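Local coordinates for uncharacterized protein (Enterococcus faecalis, PDB 2QRU) that is of unknown function but adopts the alpha/beta-hydrolase fold and probably acts as a hydrolase, at residues A[77-89]-A[108-122]. Numbering follows the deposited sequence.
Sequences ILRTLTETFQLLN and YLMLQLTKQLQTLNL
Leu-78, Leu-113 and Phe-85 bury the largest areas where two helices of the alpha/beta-hydrolase fold, 74-93 and 105-119, pack together, their segments crossing at -63° with axes 9.8 Å apart. The second helix follows strand 98-103 through a turn that fits a nucleophile elbow, and both helices rest on the sheet: Leu-81 and Leu-109 touch Leu-33 of strand 28-33. No hydrogen bond joins the segments.

At one end Leu-78 lays CD2 against Leu-109 CD2 at 3.5 Å, a tight methyl-methyl contact, and the same CD2 also meets the CB of Gln-112. Leu-113 sits at the crossing, with CG anti to the backbone N (chi1 175°), a turn that carries both methyls over to helix 74-93: CD1 reaches 3.9 Å from Thr-82 CA and CD2 lies beside Leu-81 CG and the Phe-85 ring. On the solvent-facing flank, Thr-82 OG1 abuts the aliphatic part of Gln-116, while Leu-120 CD1 packs against Thr-82 CG2 and the amide of Gln-86.

Beyond Leu-120, a Schellman motif with Asn-121 at C-prime ends the helix and brings Leu-122 back to the interface, where its CD1 meets the edge of the Phe-85 ring. Over one face of that ring stands Leu-117 CD1, in a CH-pi contact 3.8 Å from the Phe-85 ring centroid and 10° off the normal.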
loop_
_atom_site.group_PDB
_atom_site.type_symbol
_atom_site.label_atom_id
_atom_site.label_comp_id
_atom_site.label_asym_id
_atom_site.label_seq_id
_atom_site.Cartn_x
_atom_site.Cartn_y
_atom_site.Cartn_z
ATOM N N ILE A 77 5.987 -10.936 -5.729
ATOM C CA ILE A 77 5.773 -9.985 -4.638
ATOM C C ILE A 77 4.453 -10.325 -3.929
ATOM O O ILE A 77 4.397 -10.378 -2.693
ATOM C CB ILE A 77 5.723 -8.504 -5.134
ATOM C CG1 ILE A 77 7.089 -8.078 -5.699
ATOM C CG2 ILE A 77 5.278 -7.548 -3.942
ATOM C CD1 ILE A 77 7.090 -6.721 -6.371
ATOM N N LEU A 78 3.400 -10.564 -4.723
ATOM C CA LEU A 78 2.059 -10.856 -4.185
ATOM C C LEU A 78 2.044 -12.195 -3.435
ATOM O O LEU A 78 1.541 -12.252 -2.320
ATOM C CB LEU A 78 1.017 -10.866 -5.328
ATOM C CG LEU A 78 0.706 -9.471 -5.871
ATOM C CD1 LEU A 78 -0.180 -9.515 -7.131
ATOM C CD2 LEU A 78 0.125 -8.566 -4.757
ATOM N N ARG A 79 2.643 -13.248 -4.004
ATOM C CA ARG A 79 2.708 -14.548 -3.342
ATOM C C ARG A 79 3.438 -14.427 -1.986
ATOM O O ARG A 79 2.980 -14.943 -0.960
ATOM C CB ARG A 79 3.476 -15.539 -4.240
ATOM C CG ARG A 79 3.543 -16.963 -3.769
ATOM C CD ARG A 79 4.011 -17.850 -4.954
ATOM N NE ARG A 79 3.348 -17.414 -6.187
ATOM C CZ ARG A 79 3.946 -17.003 -7.314
ATOM N NH1 ARG A 79 5.274 -17.004 -7.440
ATOM N NH2 ARG A 79 3.190 -16.611 -8.345
ATOM N N THR A 80 4.586 -13.756 -2.013
ATOM C CA THR A 80 5.398 -13.539 -0.799
ATOM C C THR A 80 4.638 -12.710 0.249
ATOM O O THR A 80 4.757 -12.955 1.442
ATOM C CB THR A 80 6.756 -12.936 -1.153
ATOM O OG1 THR A 80 7.468 -13.872 -1.983
ATOM C CG2 THR A 80 7.588 -12.684 0.114
ATOM N N LEU A 81 3.819 -11.756 -0.207
ATOM C CA LEU A 81 3.043 -10.931 0.724
ATOM C C LEU A 81 2.034 -11.817 1.484
ATOM O O LEU A 81 1.878 -11.693 2.701
ATOM C CB LEU A 81 2.370 -9.776 -0.019
ATOM C CG LEU A 81 1.491 -8.858 0.836
ATOM C CD1 LEU A 81 2.236 -8.281 2.039
ATOM C CD2 LEU A 81 0.850 -7.747 -0.046
ATOM N N THR A 82 1.403 -12.757 0.772
ATOM C CA THR A 82 0.473 -13.685 1.414
ATOM C C THR A 82 1.231 -14.530 2.442
ATOM O O THR A 82 0.829 -14.595 3.607
ATOM C CB THR A 82 -0.192 -14.596 0.391
ATOM O OG1 THR A 82 -0.875 -13.797 -0.587
ATOM C CG2 THR A 82 -1.201 -15.507 1.073
ATOM N N GLU A 83 2.366 -15.080 2.028
ATOM C CA GLU A 83 3.239 -15.838 2.944
ATOM C C GLU A 83 3.557 -15.018 4.193
ATOM O O GLU A 83 3.476 -15.524 5.339
ATOM C CB GLU A 83 4.561 -16.229 2.269
ATOM C CG GLU A 83 5.473 -17.023 3.233
ATOM C CD GLU A 83 6.889 -17.304 2.707
ATOM O OE1 GLU A 83 7.415 -16.475 1.918
ATOM O OE2 GLU A 83 7.476 -18.348 3.126
ATOM N N THR A 84 3.977 -13.778 3.960
ATOM C CA THR A 84 4.399 -12.871 5.029
ATOM C C THR A 84 3.245 -12.595 5.983
ATOM O O THR A 84 3.423 -12.614 7.223
ATOM C CB THR A 84 4.950 -11.551 4.456
ATOM O OG1 THR A 84 6.029 -11.852 3.549
ATOM C CG2 THR A 84 5.485 -10.672 5.583
ATOM N N PHE A 85 2.058 -12.372 5.417
ATOM C CA PHE A 85 0.905 -12.136 6.278
ATOM C C PHE A 85 0.612 -13.349 7.146
ATOM O O PHE A 85 0.335 -13.215 8.341
ATOM C CB PHE A 85 -0.362 -11.749 5.510
ATOM C CG PHE A 85 -1.482 -11.395 6.432
ATOM C CD1 PHE A 85 -1.633 -10.075 6.873
ATOM C CD2 PHE A 85 -2.319 -12.390 6.955
ATOM C CE1 PHE A 85 -2.646 -9.745 7.793
ATOM C CE2 PHE A 85 -3.339 -12.047 7.885
ATOM C CZ PHE A 85 -3.490 -10.752 8.287
ATOM N N GLN A 86 0.660 -14.534 6.535
ATOM C CA GLN A 86 0.407 -15.756 7.278
ATOM C C GLN A 86 1.379 -15.919 8.469
ATOM O O GLN A 86 0.943 -16.243 9.570
ATOM C CB GLN A 86 0.451 -16.972 6.356
ATOM C CG GLN A 86 -0.718 -17.031 5.400
ATOM C CD GLN A 86 -0.677 -18.331 4.615
ATOM O OE1 GLN A 86 -0.004 -18.429 3.587
ATOM N NE2 GLN A 86 -1.350 -19.355 5.130
ATOM N N LEU A 87 2.664 -15.640 8.252
ATOM C CA LEU A 87 3.664 -15.662 9.346
ATOM C C LEU A 87 3.360 -14.586 10.391
ATOM O O LEU A 87 3.464 -14.828 11.602
ATOM C CB LEU A 87 5.077 -15.470 8.802
ATOM C CG LEU A 87 5.592 -16.564 7.860
ATOM C CD1 LEU A 87 6.861 -16.115 7.135
ATOM C CD2 LEU A 87 5.790 -17.912 8.590
ATOM N N LEU A 88 3.001 -13.395 9.920
ATOM C CA LEU A 88 2.660 -12.271 10.816
ATOM C C LEU A 88 1.453 -12.618 11.696
ATOM O O LEU A 88 1.380 -12.265 12.890
ATOM C CB LEU A 88 2.389 -11.000 9.988
ATOM C CG LEU A 88 2.125 -9.717 10.784
ATOM C CD1 LEU A 88 3.444 -9.187 11.458
ATOM C CD2 LEU A 88 1.514 -8.698 9.829
ATOM N N ASN A 89 0.491 -13.311 11.100
ATOM C CA ASN A 89 -0.656 -13.789 11.838
ATOM C C ASN A 89 -0.257 -14.892 12.830
ATOM O O ASN A 89 -0.779 -14.930 13.943
ATOM C CB ASN A 89 -1.719 -14.329 10.894
ATOM C CG ASN A 89 -2.993 -14.694 11.623
ATOM O OD1 ASN A 89 -3.566 -13.881 12.349
ATOM N ND2 ASN A 89 -3.439 -15.932 11.440
ATOM N N TYR A 108 -2.950 -1.145 -3.693
ATOM C CA TYR A 108 -3.090 -2.248 -4.642
ATOM C C TYR A 108 -2.717 -3.573 -3.945
ATOM O O TYR A 108 -3.464 -4.593 -4.040
ATOM C CB TYR A 108 -2.187 -1.982 -5.840
ATOM C CG TYR A 108 -2.149 -3.151 -6.807
ATOM C CD1 TYR A 108 -3.225 -3.433 -7.646
ATOM C CD2 TYR A 108 -1.039 -3.995 -6.868
ATOM C CE1 TYR A 108 -3.194 -4.545 -8.557
ATOM C CE2 TYR A 108 -0.991 -5.090 -7.760
ATOM C CZ TYR A 108 -2.078 -5.360 -8.611
ATOM O OH TYR A 108 -2.089 -6.441 -9.497
ATOM N N LEU A 109 -1.579 -3.576 -3.257
ATOM C CA LEU A 109 -1.106 -4.756 -2.544
ATOM C C LEU A 109 -2.143 -5.190 -1.509
ATOM O O LEU A 109 -2.489 -6.370 -1.445
ATOM C CB LEU A 109 0.274 -4.496 -1.911
ATOM C CG LEU A 109 1.430 -4.353 -2.910
ATOM C CD1 LEU A 109 2.682 -3.928 -2.096
ATOM C CD2 LEU A 109 1.668 -5.636 -3.781
HETATM N N MSE A 110 -2.679 -4.234 -0.752
HETATM C CA MSE A 110 -3.702 -4.535 0.255
HETATM C C MSE A 110 -4.935 -5.238 -0.341
HETATM O O MSE A 110 -5.476 -6.252 0.189
HETATM C CB MSE A 110 -4.163 -3.235 0.925
HETATM C CG MSE A 110 -5.493 -3.414 1.707
HETATM SE SE MSE A 110 -5.954 -1.640 2.424
HETATM C CE MSE A 110 -6.694 -0.903 0.754
ATOM N N LEU A 111 -5.381 -4.716 -1.484
ATOM C CA LEU A 111 -6.580 -5.260 -2.122
ATOM C C LEU A 111 -6.325 -6.661 -2.694
ATOM O O LEU A 111 -7.152 -7.578 -2.544
ATOM C CB LEU A 111 -7.109 -4.291 -3.177
ATOM C CG LEU A 111 -7.629 -2.979 -2.560
ATOM C CD1 LEU A 111 -7.810 -1.909 -3.670
ATOM C CD2 LEU A 111 -8.937 -3.205 -1.800
ATOM N N GLN A 112 -5.143 -6.848 -3.306
ATOM C CA GLN A 112 -4.766 -8.161 -3.793
ATOM C C GLN A 112 -4.628 -9.136 -2.613
ATOM O O GLN A 112 -5.130 -10.245 -2.684
ATOM C CB GLN A 112 -3.453 -8.107 -4.587
ATOM C CG GLN A 112 -3.599 -7.408 -5.944
ATOM C CD GLN A 112 -4.334 -8.272 -6.979
ATOM O OE1 GLN A 112 -4.533 -9.467 -6.781
ATOM N NE2 GLN A 112 -4.764 -7.640 -8.074
ATOM N N LEU A 113 -3.999 -8.700 -1.536
ATOM C CA LEU A 113 -3.823 -9.573 -0.347
ATOM C C LEU A 113 -5.200 -9.982 0.183
ATOM O O LEU A 113 -5.453 -11.158 0.502
ATOM C CB LEU A 113 -3.048 -8.797 0.722
ATOM C CG LEU A 113 -2.877 -9.510 2.071
ATOM C CD1 LEU A 113 -2.179 -10.872 1.921
ATOM C CD2 LEU A 113 -2.085 -8.611 2.993
ATOM N N THR A 114 -6.110 -9.006 0.246
ATOM C CA THR A 114 -7.458 -9.280 0.751
ATOM C C THR A 114 -8.120 -10.445 0.011
ATOM O O THR A 114 -8.637 -11.363 0.623
ATOM C CB THR A 114 -8.333 -8.017 0.709
ATOM O OG1 THR A 114 -7.761 -7.053 1.591
ATOM C CG2 THR A 114 -9.754 -8.356 1.210
ATOM N N LYS A 115 -8.063 -10.406 -1.314
ATOM C CA LYS A 115 -8.618 -11.501 -2.115
ATOM C C LYS A 115 -8.013 -12.854 -1.704
ATOM O O LYS A 115 -8.727 -13.872 -1.510
ATOM C CB LYS A 115 -8.370 -11.208 -3.580
ATOM C CG LYS A 115 -8.887 -12.337 -4.510
ATOM C CD LYS A 115 -8.391 -12.074 -5.924
ATOM C CE LYS A 115 -8.784 -13.189 -6.860
ATOM N NZ LYS A 115 -10.259 -13.419 -6.857
ATOM N N GLN A 116 -6.689 -12.874 -1.565
ATOM C CA GLN A 116 -5.999 -14.116 -1.174
ATOM C C GLN A 116 -6.344 -14.576 0.234
ATOM O O GLN A 116 -6.520 -15.787 0.463
ATOM C CB GLN A 116 -4.494 -13.976 -1.338
ATOM C CG GLN A 116 -4.106 -13.844 -2.766
ATOM C CD GLN A 116 -4.758 -14.934 -3.633
ATOM O OE1 GLN A 116 -4.692 -16.130 -3.313
ATOM N NE2 GLN A 116 -5.394 -14.517 -4.731
ATOM N N LEU A 117 -6.427 -13.628 1.163
ATOM C CA LEU A 117 -6.812 -13.907 2.563
ATOM C C LEU A 117 -8.224 -14.496 2.720
ATOM O O LEU A 117 -8.439 -15.386 3.557
ATOM C CB LEU A 117 -6.624 -12.690 3.463
ATOM C CG LEU A 117 -5.185 -12.194 3.632
ATOM C CD1 LEU A 117 -5.147 -11.039 4.640
ATOM C CD2 LEU A 117 -4.234 -13.324 4.069
ATOM N N GLN A 118 -9.174 -14.035 1.900
ATOM C CA GLN A 118 -10.502 -14.665 1.875
ATOM C C GLN A 118 -10.418 -16.169 1.683
ATOM O O GLN A 118 -11.204 -16.915 2.271
ATOM C CB GLN A 118 -11.394 -14.049 0.785
ATOM C CG GLN A 118 -11.885 -12.661 1.135
ATOM C CD GLN A 118 -12.592 -11.956 -0.023
ATOM O OE1 GLN A 118 -12.076 -11.891 -1.126
ATOM N NE2 GLN A 118 -13.742 -11.388 0.250
ATOM N N THR A 119 -9.463 -16.638 0.878
ATOM C CA THR A 119 -9.338 -18.058 0.588
ATOM C C THR A 119 -8.755 -18.858 1.757
ATOM O O THR A 119 -8.923 -20.079 1.847
ATOM C CB THR A 119 -8.471 -18.347 -0.670
ATOM O OG1 THR A 119 -7.082 -18.208 -0.344
ATOM C CG2 THR A 119 -8.840 -17.421 -1.824
ATOM N N LEU A 120 -8.061 -18.157 2.635
ATOM C CA LEU A 120 -7.420 -18.740 3.796
ATOM C C LEU A 120 -8.242 -18.514 5.071
ATOM O O LEU A 120 -7.730 -18.703 6.171
ATOM C CB LEU A 120 -6.036 -18.119 3.963
ATOM C CG LEU A 120 -5.019 -18.330 2.839
ATOM C CD1 LEU A 120 -3.857 -17.361 3.036
ATOM C CD2 LEU A 120 -4.536 -19.792 2.779
ATOM N N ASN A 121 -9.499 -18.087 4.917
ATOM C CA ASN A 121 -10.371 -17.742 6.057
ATOM C C ASN A 121 -9.825 -16.669 6.997
ATOM O O ASN A 121 -9.931 -16.794 8.222
ATOM C CB ASN A 121 -10.719 -19.002 6.866
ATOM C CG ASN A 121 -11.766 -19.837 6.198
ATOM O OD1 ASN A 121 -12.873 -19.361 5.925
ATOM N ND2 ASN A 121 -11.436 -21.094 5.927
ATOM N N LEU A 122 -9.254 -15.608 6.426
ATOM C CA LEU A 122 -8.596 -14.556 7.199
ATOM C C LEU A 122 -9.030 -13.145 6.762
ATOM O O LEU A 122 -8.195 -12.246 6.553
ATOM C CB LEU A 122 -7.085 -14.673 7.074
ATOM C CG LEU A 122 -6.472 -15.813 7.888
ATOM C CD1 LEU A 122 -5.030 -16.014 7.462
ATOM C CD2 LEU A 122 -6.559 -15.451 9.370
#